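Local coordinates for protein ADP-ribosylglycohydrolase (Thermus thermophilus, PDB 2YZV) that is a predominantly helical, magnesium-binding member of the ADP-ribosylglycohydrolase family, at residues A14-A19 and E284-L289; E67-R72 and L291-M296; D237-M242 and G274-A279. One frame throughout, in Å; residues are numbered along the deposited sequence.

Interaction 1 (A14-A19 and E284-L289); sequences AFLGLA and EEMEAL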
loop_
_atom_site.group_PDB
_atom_site.type_symbol
_atom_site.label_atom_id
_atom_site.label_comp_id
_atom_site.label_asym_id
_atom_site.label_seq_id
_atom_site.Cartn_x
_atom_site.Cartn_y
_atom_site.Cartn_z
ATOM N N ALA A 14 -4.814 -6.980 5.641
ATOM C CA ALA A 14 -3.853 -6.091 4.996
ATOM C C ALA A 14 -4.042 -6.058 3.477
ATOM O O ALA A 14 -3.965 -4.994 2.864
ATOM C CB ALA A 14 -2.423 -6.522 5.343
ATOM N N PHE A 15 -4.292 -7.217 2.872
ATOM C CA PHE A 15 -4.471 -7.299 1.423
ATOM C C PHE A 15 -5.803 -6.696 0.988
ATOM O O PHE A 15 -5.847 -5.836 0.099
ATOM C CB PHE A 15 -4.367 -8.765 0.973
ATOM C CG PHE A 15 -4.034 -8.940 -0.486
ATOM C CD1 PHE A 15 -3.071 -9.865 -0.881
ATOM C CD2 PHE A 15 -4.680 -8.191 -1.466
ATOM C CE1 PHE A 15 -2.754 -10.043 -2.228
ATOM C CE2 PHE A 15 -4.371 -8.360 -2.818
ATOM C CZ PHE A 15 -3.404 -9.290 -3.200
ATOM N N LEU A 16 -6.892 -7.135 1.606
ATOM C CA LEU A 16 -8.206 -6.601 1.260
ATOM C C LEU A 16 -8.315 -5.125 1.634
ATOM O O LEU A 16 -8.950 -4.344 0.926
ATOM C CB LEU A 16 -9.313 -7.400 1.957
ATOM C CG LEU A 16 -9.783 -8.712 1.312
ATOM C CD1 LEU A 16 -10.522 -8.400 0.030
ATOM C CD2 LEU A 16 -8.606 -9.636 1.041
ATOM N N GLY A 17 -7.684 -4.740 2.741
ATOM C CA GLY A 17 -7.722 -3.350 3.166
ATOM C C GLY A 17 -7.103 -2.439 2.120
ATOM O O GLY A 17 -7.544 -1.304 1.925
ATOM N N LEU A 18 -6.067 -2.937 1.455
ATOM C CA LEU A 18 -5.390 -2.177 0.404
ATOM C C LEU A 18 -6.403 -1.826 -0.687
ATOM O O LEU A 18 -6.538 -0.662 -1.068
ATOM C CB LEU A 18 -4.252 -3.021 -0.182
ATOM C CG LEU A 18 -3.285 -2.437 -1.216
ATOM C CD1 LEU A 18 -2.138 -3.414 -1.405
ATOM C CD2 LEU A 18 -3.983 -2.174 -2.545
ATOM N N ALA A 19 -7.118 -2.836 -1.176
ATOM C CA ALA A 19 -8.109 -2.647 -2.232
ATOM C C ALA A 19 -9.303 -1.808 -1.785
ATOM O O ALA A 19 -9.833 -1.009 -2.556
ATOM C CB ALA A 19 -8.584 -4.003 -2.747
ATOM N N GLU A 284 -13.113 -12.261 -3.489
ATOM C CA GLU A 284 -12.727 -13.659 -3.311
ATOM C C GLU A 284 -11.356 -14.009 -3.874
ATOM O O GLU A 284 -10.614 -14.786 -3.270
ATOM C CB GLU A 284 -13.782 -14.586 -3.926
ATOM C CG GLU A 284 -15.131 -14.604 -3.214
ATOM C CD GLU A 284 -15.950 -13.346 -3.447
ATOM O OE1 GLU A 284 -15.689 -12.631 -4.437
ATOM O OE2 GLU A 284 -16.873 -13.084 -2.646
ATOM N N GLU A 285 -11.012 -13.454 -5.030
ATOM C CA GLU A 285 -9.712 -13.736 -5.622
ATOM C C GLU A 285 -8.604 -13.193 -4.728
ATOM O O GLU A 285 -7.554 -13.819 -4.572
ATOM C CB GLU A 285 -9.609 -13.124 -7.023
ATOM C CG GLU A 285 -10.436 -13.846 -8.082
ATOM C CD GLU A 285 -11.893 -13.414 -8.118
ATOM O OE1 GLU A 285 -12.376 -12.809 -7.138
ATOM O OE2 GLU A 285 -12.564 -13.691 -9.136
ATOM N N MET A 286 -8.840 -12.028 -4.131
ATOM C CA MET A 286 -7.840 -11.443 -3.251
ATOM C C MET A 286 -7.697 -12.235 -1.959
ATOM O O MET A 286 -6.594 -12.390 -1.438
ATOM C CB MET A 286 -8.182 -9.983 -2.955
ATOM C CG MET A 286 -8.008 -9.097 -4.170
ATOM S SD MET A 286 -8.093 -7.346 -3.765
ATOM C CE MET A 286 -9.828 -7.024 -4.046
ATOM N N GLU A 287 -8.811 -12.747 -1.444
ATOM C CA GLU A 287 -8.778 -13.537 -0.218
ATOM C C GLU A 287 -7.943 -14.790 -0.460
ATOM O O GLU A 287 -7.140 -15.187 0.384
ATOM C CB GLU A 287 -10.198 -13.923 0.201
ATOM C CG GLU A 287 -11.034 -12.746 0.671
ATOM C CD GLU A 287 -12.474 -13.126 0.944
ATOM O OE1 GLU A 287 -13.166 -13.541 -0.010
ATOM O OE2 GLU A 287 -12.913 -13.007 2.109
ATOM N N ALA A 288 -8.139 -15.401 -1.624
ATOM C CA ALA A 288 -7.397 -16.602 -1.993
ATOM C C ALA A 288 -5.906 -16.292 -2.099
ATOM O O ALA A 288 -5.073 -17.053 -1.606
ATOM C CB ALA A 288 -7.915 -17.145 -3.316
ATOM N N LEU A 289 -5.571 -15.171 -2.734
ATOM C CA LEU A 289 -4.171 -14.782 -2.879
ATOM C C LEU A 289 -3.526 -14.505 -1.524
ATOM O O LEU A 289 -2.406 -14.948 -1.263
ATOM C CB LEU A 289 -4.041 -13.531 -3.764
ATOM C CG LEU A 289 -4.312 -13.678 -5.263
ATOM C CD1 LEU A 289 -4.364 -12.303 -5.917
ATOM C CD2 LEU A 289 -3.223 -14.534 -5.898
#
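Met286 reaches from the helix holding 284-289 in between Phe15, Leu16 and Ala19 of the helix holding 14-19, and of all residues in this contact it loses the most surface to the opposite segment. Its CG stands anti to the carbonyl carbon and the chain runs on extended to the sulfur. Sulfur and methyl both lie on Ala19, with Met286 SD and Met286 CE each 3.5 Å from Ala19 CB; the bend at chi3, -93°, keeps the methyl against it. Nearer the backbone, Met286 CG lies 3.9 Å from Phe15 CE2, the two side chains crossing at about a right angle.

The sulfur adds a Met-aromatic contact: Met286 SD is 5.1 Å from the centroid of the Phe15 ring, on an oblique line rather than straight over the face. The CB of Phe15 points toward the other helix, and with CG anti to the backbone N, chi1 -159°, ring atoms CE2 and CE1 reach Met286 and Leu289. On the latter side, Leu289 CB is 4.0 Å from Phe15 CE1. The two helices form an inclined, broadly antiparallel pair in this all-helical fold, with local axes 9.4 Å apart and directions differing by 146°. Leu16 and Met286 have the nearest CA atoms across it.

Leu16 closes the other flank of the methionine, crossing it obliquely, and its CD2 is 4.0 Å from Met286 CB. The same methyl also lies against the aliphatic part of Glu287, at 4.0 Å from Glu287 CG; the CB of that glutamate points away from helix 4-26. No hydrogen bond crosses between the segments. Pro136 and Leu139 of helix 135-141 pack on Phe15, while Leu63 of helix 57-72 touches both Met286 and Leu289.

Interaction 2 (E67-R72 and L291-M296); sequences ESLLQR and LALYRM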
loop_
_atom_site.group_PDB
_atom_site.type_symbol
_atom_site.label_atom_id
_atom_site.label_comp_id
_atom_site.label_asym_id
_atom_site.label_seq_id
_atom_site.Cartn_x
_atom_site.Cartn_y
_atom_site.Cartn_z
ATOM N N GLU A 67 0.656 -12.366 -7.652
ATOM C CA GLU A 67 0.749 -13.526 -8.530
ATOM C C GLU A 67 2.197 -13.869 -8.855
ATOM O O GLU A 67 2.556 -15.042 -8.940
ATOM C CB GLU A 67 -0.045 -13.289 -9.818
ATOM C CG GLU A 67 -1.526 -13.047 -9.574
ATOM C CD GLU A 67 -2.373 -13.290 -10.806
ATOM O OE1 GLU A 67 -2.058 -12.727 -11.875
ATOM O OE2 GLU A 67 -3.362 -14.047 -10.700
ATOM N N SER A 68 3.029 -12.849 -9.032
ATOM C CA SER A 68 4.440 -13.073 -9.334
ATOM C C SER A 68 5.136 -13.809 -8.188
ATOM O O SER A 68 5.887 -14.761 -8.414
ATOM C CB SER A 68 5.143 -11.737 -9.593
ATOM O OG SER A 68 6.497 -11.931 -9.977
ATOM N N LEU A 69 4.883 -13.369 -6.958
ATOM C CA LEU A 69 5.496 -13.980 -5.780
ATOM C C LEU A 69 5.091 -15.442 -5.618
ATOM O O LEU A 69 5.918 -16.296 -5.292
ATOM C CB LEU A 69 5.109 -13.198 -4.519
ATOM C CG LEU A 69 5.652 -11.769 -4.433
ATOM C CD1 LEU A 69 5.012 -11.032 -3.264
ATOM C CD2 LEU A 69 7.162 -11.810 -4.279
ATOM N N LEU A 70 3.815 -15.727 -5.848
ATOM C CA LEU A 70 3.312 -17.085 -5.712
ATOM C C LEU A 70 3.809 -18.020 -6.806
ATOM O O LEU A 70 3.974 -19.216 -6.571
ATOM C CB LEU A 70 1.783 -17.080 -5.701
ATOM C CG LEU A 70 1.126 -16.439 -4.473
ATOM C CD1 LEU A 70 -0.377 -16.335 -4.686
ATOM C CD2 LEU A 70 1.440 -17.263 -3.229
ATOM N N GLN A 71 4.058 -17.483 -7.996
ATOM C CA GLN A 71 4.512 -18.318 -9.105
ATOM C C GLN A 71 6.025 -18.493 -9.209
ATOM O O GLN A 71 6.495 -19.468 -9.796
ATOM C CB GLN A 71 3.978 -17.778 -10.435
ATOM C CG GLN A 71 4.056 -18.788 -11.573
ATOM C CD GLN A 71 3.668 -18.200 -12.915
ATOM O OE1 GLN A 71 4.390 -17.374 -13.475
ATOM N NE2 GLN A 71 2.521 -18.618 -13.437
ATOM N N ARG A 72 6.799 -17.566 -8.652
ATOM C CA ARG A 72 8.248 -17.702 -8.739
ATOM C C ARG A 72 9.069 -16.953 -7.700
ATOM O O ARG A 72 10.162 -16.468 -7.998
ATOM C CB ARG A 72 8.713 -17.316 -10.143
ATOM C CG ARG A 72 8.170 -15.996 -10.640
ATOM C CD ARG A 72 7.776 -16.111 -12.102
ATOM N NE ARG A 72 8.893 -16.534 -12.942
ATOM C CZ ARG A 72 8.804 -16.751 -14.250
ATOM N NH1 ARG A 72 7.646 -16.586 -14.876
ATOM N NH2 ARG A 72 9.873 -17.136 -14.935
ATOM N N LEU A 291 -4.298 -15.654 1.419
ATOM C CA LEU A 291 -4.087 -16.902 2.144
ATOM C C LEU A 291 -2.925 -17.688 1.547
ATOM O O LEU A 291 -2.127 -18.273 2.279
ATOM C CB LEU A 291 -5.365 -17.747 2.129
ATOM C CG LEU A 291 -6.495 -17.231 3.025
ATOM C CD1 LEU A 291 -7.745 -18.073 2.824
ATOM C CD2 LEU A 291 -6.051 -17.278 4.479
ATOM N N ALA A 292 -2.825 -17.696 0.223
ATOM C CA ALA A 292 -1.741 -18.409 -0.448
ATOM C C ALA A 292 -0.394 -17.793 -0.072
ATOM O O ALA A 292 0.572 -18.504 0.219
ATOM C CB ALA A 292 -1.939 -18.362 -1.959
ATOM N N LEU A 293 -0.332 -16.466 -0.068
ATOM C CA LEU A 293 0.900 -15.772 0.283
ATOM C C LEU A 293 1.284 -16.038 1.736
ATOM O O LEU A 293 2.460 -16.234 2.048
ATOM C CB LEU A 293 0.740 -14.266 0.044
ATOM C CG LEU A 293 0.592 -13.833 -1.419
ATOM C CD1 LEU A 293 0.058 -12.408 -1.479
ATOM C CD2 LEU A 293 1.928 -13.943 -2.141
ATOM N N TYR A 294 0.295 -16.054 2.623
ATOM C CA TYR A 294 0.557 -16.303 4.033
ATOM C C TYR A 294 1.098 -17.718 4.245
ATOM O O TYR A 294 2.054 -17.920 4.994
ATOM C CB TYR A 294 -0.720 -16.088 4.851
ATOM C CG TYR A 294 -0.569 -16.361 6.331
ATOM C CD1 TYR A 294 0.548 -15.907 7.038
ATOM C CD2 TYR A 294 -1.545 -17.071 7.026
ATOM C CE1 TYR A 294 0.688 -16.159 8.403
ATOM C CE2 TYR A 294 -1.419 -17.323 8.392
ATOM C CZ TYR A 294 -0.299 -16.867 9.072
ATOM O OH TYR A 294 -0.166 -17.127 10.418
ATOM N N ARG A 295 0.496 -18.694 3.575
ATOM C CA ARG A 295 0.942 -20.080 3.700
ATOM C C ARG A 295 2.378 -20.188 3.202
ATOM O O ARG A 295 3.162 -21.002 3.691
ATOM C CB ARG A 295 0.040 -21.004 2.879
ATOM C CG ARG A 295 -1.441 -20.866 3.204
ATOM C CD ARG A 295 -2.306 -21.652 2.227
ATOM N NE ARG A 295 -2.340 -23.079 2.537
ATOM C CZ ARG A 295 -2.965 -23.597 3.591
ATOM N NH1 ARG A 295 -3.610 -22.806 4.438
ATOM N NH2 ARG A 295 -2.946 -24.908 3.799
ATOM N N MET A 296 2.713 -19.355 2.225
ATOM C CA MET A 296 4.047 -19.331 1.645
ATOM C C MET A 296 5.074 -18.847 2.670
ATOM O O MET A 296 6.221 -19.296 2.672
ATOM C CB MET A 296 4.052 -18.410 0.420
ATOM C CG MET A 296 5.336 -18.419 -0.387
ATOM S SD MET A 296 5.203 -17.371 -1.855
ATOM C CE MET A 296 6.916 -16.887 -2.093
#
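Leu70 and Leu293 make the tight part of this helix-helix contact. They cross at about a right angle, and the CD2 methyl of Leu293 lies 3.5 Å from Leu70 CG. Both leucines hold CG anti to the carbonyl carbon, beside the backbone N. Their CA atoms, 6.6 Å apart, are the nearest pair across the segments, although the local axes are separated by 10.1 Å and inclined at 45°. Leu69, buried like Leu293, adds to the inner side through its CB, which meets the same Leu293 methyl at 4.0 Å, and Leu139 and Ala140 of helix 135-141 also pack on Leu293.

The solvent side differs in burial. Ala292 and Leu70 are both partly exposed, and there Leu70 CD1 approaches Ala292 CB to 3.7 Å. Met296 reaches across as an extended chain, its CG anti to the backbone N (chi1 -173°). Its sulfur stands 4.0 Å from Leu70 CD2, and its terminal methyl makes the closest approach of the contact, to a backbone carbonyl: Met296 CE is 3.4 Å from Leu69 O. Tyr141 of helix 135-141 touches both Leu69 and Met296. On a different side of helix 57-72, the hydroxyl of Ser68 is hydrogen-bonded to Asp78, which also forms a salt bridge with Arg72.

Across the two segments there is neither a hydrogen bond nor a salt bridge: branched aliphatic groups, an alanine methyl and a thioether make up the side-chain contacts. The C-terminal part of helix 57-72 is thus joined to helix 283-298 by shape and apolar burial, while Ser68 and Arg72 are engaged by Asp78 of helix 76-89.

Interaction 3 (D237-M242 and G274-A279); sequences DFEEGM and GRWLRA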
loop_
_atom_site.group_PDB
_atom_site.type_symbol
_atom_site.label_atom_id
_atom_site.label_comp_id
_atom_site.label_asym_id
_atom_site.label_seq_id
_atom_site.Cartn_x
_atom_site.Cartn_y
_atom_site.Cartn_z
ATOM N N ASP A 237 -10.809 2.979 14.859
ATOM C CA ASP A 237 -11.080 1.687 14.247
ATOM C C ASP A 237 -10.786 1.808 12.756
ATOM O O ASP A 237 -10.486 2.899 12.270
ATOM C CB ASP A 237 -12.533 1.242 14.486
ATOM C CG ASP A 237 -13.547 2.299 14.108
ATOM O OD1 ASP A 237 -13.493 2.813 12.973
ATOM O OD2 ASP A 237 -14.417 2.611 14.949
ATOM N N PHE A 238 -10.860 0.696 12.036
ATOM C CA PHE A 238 -10.567 0.711 10.606
ATOM C C PHE A 238 -11.394 1.740 9.841
ATOM O O PHE A 238 -10.857 2.564 9.093
ATOM C CB PHE A 238 -10.812 -0.670 10.000
ATOM C CG PHE A 238 -10.348 -0.794 8.577
ATOM C CD1 PHE A 238 -9.079 -1.285 8.288
ATOM C CD2 PHE A 238 -11.173 -0.401 7.525
ATOM C CE1 PHE A 238 -8.632 -1.387 6.975
ATOM C CE2 PHE A 238 -10.738 -0.496 6.207
ATOM C CZ PHE A 238 -9.463 -0.991 5.930
ATOM N N GLU A 239 -12.706 1.686 10.029
ATOM C CA GLU A 239 -13.619 2.592 9.343
ATOM C C GLU A 239 -13.321 4.070 9.576
ATOM O O GLU A 239 -13.214 4.847 8.626
ATOM C CB GLU A 239 -15.062 2.286 9.758
ATOM C CG GLU A 239 -16.108 3.082 8.996
ATOM C CD GLU A 239 -17.523 2.650 9.330
ATOM O OE1 GLU A 239 -18.466 3.139 8.676
ATOM O OE2 GLU A 239 -17.692 1.824 10.251
ATOM N N GLU A 240 -13.183 4.465 10.838
ATOM C CA GLU A 240 -12.920 5.868 11.141
ATOM C C GLU A 240 -11.614 6.365 10.529
ATOM O O GLU A 240 -11.564 7.464 9.966
ATOM C CB GLU A 240 -12.906 6.099 12.655
ATOM C CG GLU A 240 -12.687 7.555 13.024
ATOM C CD GLU A 240 -12.881 7.829 14.501
ATOM O OE1 GLU A 240 -12.253 7.138 15.327
ATOM O OE2 GLU A 240 -13.665 8.744 14.832
ATOM N N GLY A 241 -10.564 5.557 10.639
ATOM C CA GLY A 241 -9.282 5.942 10.077
ATOM C C GLY A 241 -9.345 6.014 8.562
ATOM O O GLY A 241 -8.756 6.906 7.954
ATOM N N MET A 242 -10.061 5.080 7.946
ATOM C CA MET A 242 -10.183 5.076 6.491
ATOM C C MET A 242 -10.886 6.335 5.995
ATOM O O MET A 242 -10.473 6.934 4.998
ATOM C CB MET A 242 -10.943 3.841 6.011
ATOM C CG MET A 242 -11.083 3.765 4.490
ATOM S SD MET A 242 -9.488 3.701 3.617
ATOM C CE MET A 242 -9.029 1.999 3.914
ATOM N N GLY A 274 -18.326 -4.857 6.657
ATOM C CA GLY A 274 -18.775 -5.897 5.753
ATOM C C GLY A 274 -19.305 -5.387 4.427
ATOM O O GLY A 274 -19.056 -5.994 3.382
ATOM N N ARG A 275 -20.037 -4.277 4.455
ATOM C CA ARG A 275 -20.596 -3.725 3.229
ATOM C C ARG A 275 -19.507 -3.279 2.257
ATOM O O ARG A 275 -19.706 -3.319 1.045
ATOM C CB ARG A 275 -21.546 -2.563 3.545
ATOM C CG ARG A 275 -20.921 -1.406 4.290
ATOM C CD ARG A 275 -21.974 -0.373 4.654
ATOM N NE ARG A 275 -21.392 0.795 5.306
ATOM C CZ ARG A 275 -20.852 0.791 6.521
ATOM N NH1 ARG A 275 -20.817 -0.325 7.236
ATOM N NH2 ARG A 275 -20.338 1.908 7.018
ATOM N N TRP A 276 -18.362 -2.847 2.782
ATOM C CA TRP A 276 -17.258 -2.430 1.920
ATOM C C TRP A 276 -16.669 -3.660 1.236
ATOM O O TRP A 276 -16.391 -3.645 0.035
ATOM C CB TRP A 276 -16.166 -1.712 2.730
ATOM C CG TRP A 276 -16.543 -0.320 3.175
ATOM C CD1 TRP A 276 -17.686 0.365 2.856
ATOM C CD2 TRP A 276 -15.768 0.562 4.001
ATOM N NE1 TRP A 276 -17.668 1.612 3.429
ATOM C CE2 TRP A 276 -16.505 1.762 4.139
ATOM C CE3 TRP A 276 -14.524 0.456 4.639
ATOM C CZ2 TRP A 276 -16.037 2.851 4.889
ATOM C CZ3 TRP A 276 -14.057 1.541 5.385
ATOM C CH2 TRP A 276 -14.814 2.722 5.503
ATOM N N LEU A 277 -16.484 -4.728 2.005
ATOM C CA LEU A 277 -15.939 -5.968 1.467
ATOM C C LEU A 277 -16.897 -6.624 0.470
ATOM O O LEU A 277 -16.474 -7.106 -0.578
ATOM C CB LEU A 277 -15.624 -6.946 2.606
ATOM C CG LEU A 277 -14.493 -6.545 3.559
ATOM C CD1 LEU A 277 -14.442 -7.509 4.739
ATOM C CD2 LEU A 277 -13.167 -6.544 2.814
ATOM N N ARG A 278 -18.187 -6.639 0.788
ATOM C CA ARG A 278 -19.159 -7.254 -0.109
ATOM C C ARG A 278 -19.262 -6.546 -1.452
ATOM O O ARG A 278 -19.612 -7.164 -2.458
ATOM C CB ARG A 278 -20.543 -7.305 0.549
ATOM C CG ARG A 278 -20.686 -8.403 1.596
ATOM C CD ARG A 278 -22.132 -8.550 2.049
ATOM N NE ARG A 278 -22.554 -7.471 2.936
ATOM C CZ ARG A 278 -22.180 -7.361 4.207
ATOM N NH1 ARG A 278 -21.375 -8.268 4.744
ATOM N NH2 ARG A 278 -22.615 -6.347 4.943
ATOM N N ALA A 279 -18.943 -5.255 -1.470
ATOM C CA ALA A 279 -19.013 -4.464 -2.696
ATOM C C ALA A 279 -17.705 -4.485 -3.483
ATOM O O ALA A 279 -17.667 -4.097 -4.647
ATOM C CB ALA A 279 -19.382 -3.023 -2.355
#
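Asp237 caps the helix it precedes: its OD1 accepts from Glu240 N at 2.7 Å, in a nearly straight bond (173°) arriving almost along the C-O axis. Phe238 follows, and its ring meets Trp276 edge to edge, with Phe238 CE2 4.0 Å from Trp276 CZ3. Glu239, extended with CG anti to its backbone N, lays CG obliquely against the indole, 3.7 Å from Trp276 CH2. Its carboxylate continues to Arg275 in a salt bridge of 2.8 Å, OE1 to NH2. As a hydrogen bond this is weak (128°), the two planes lying 60° apart and the position of OE1 being less certain. The stronger polar partners are Arg243 for Glu239 and Glu41 for Arg275; Glu41 also accepts from Trp276 NE1. Met242 adds to the packing at the far end of the indole, its CG 3.8 Å from Trp276 CZ3 and its chain bent beyond that atom.

The short helix 274-279 thus meets the start of helix 238-246 through side chains, at a local axis distance of 12.7 Å. Val20 and Leu24 of helix 4-26 also touch Trp276, and helix 252-267 packs on Phe238 through Ala263 and Tyr267.

In the fold
Interactions 1 and 2 share helix 283-298, which meets helix 4-26 in the first and helix 57-72 in the second. They run into one another: Leu289 CD2 is 3.6 Å from Leu70 CD1. Interaction 1 is buried and interaction 2 only partly so, and neither has a hydrogen bond between its segments. Interaction 3 is also largely buried, but combines an indole-centred apolar patch with a weakly hydrogen-bonded salt bridge at its rim, involving the exposed Arg275. It touches interaction 1 through helix 4-26, where Gly17 CA is 4.0 Å from Phe238 CZ. Interactions 2 and 3 do not touch, their nearest atoms being about 13 Å apart.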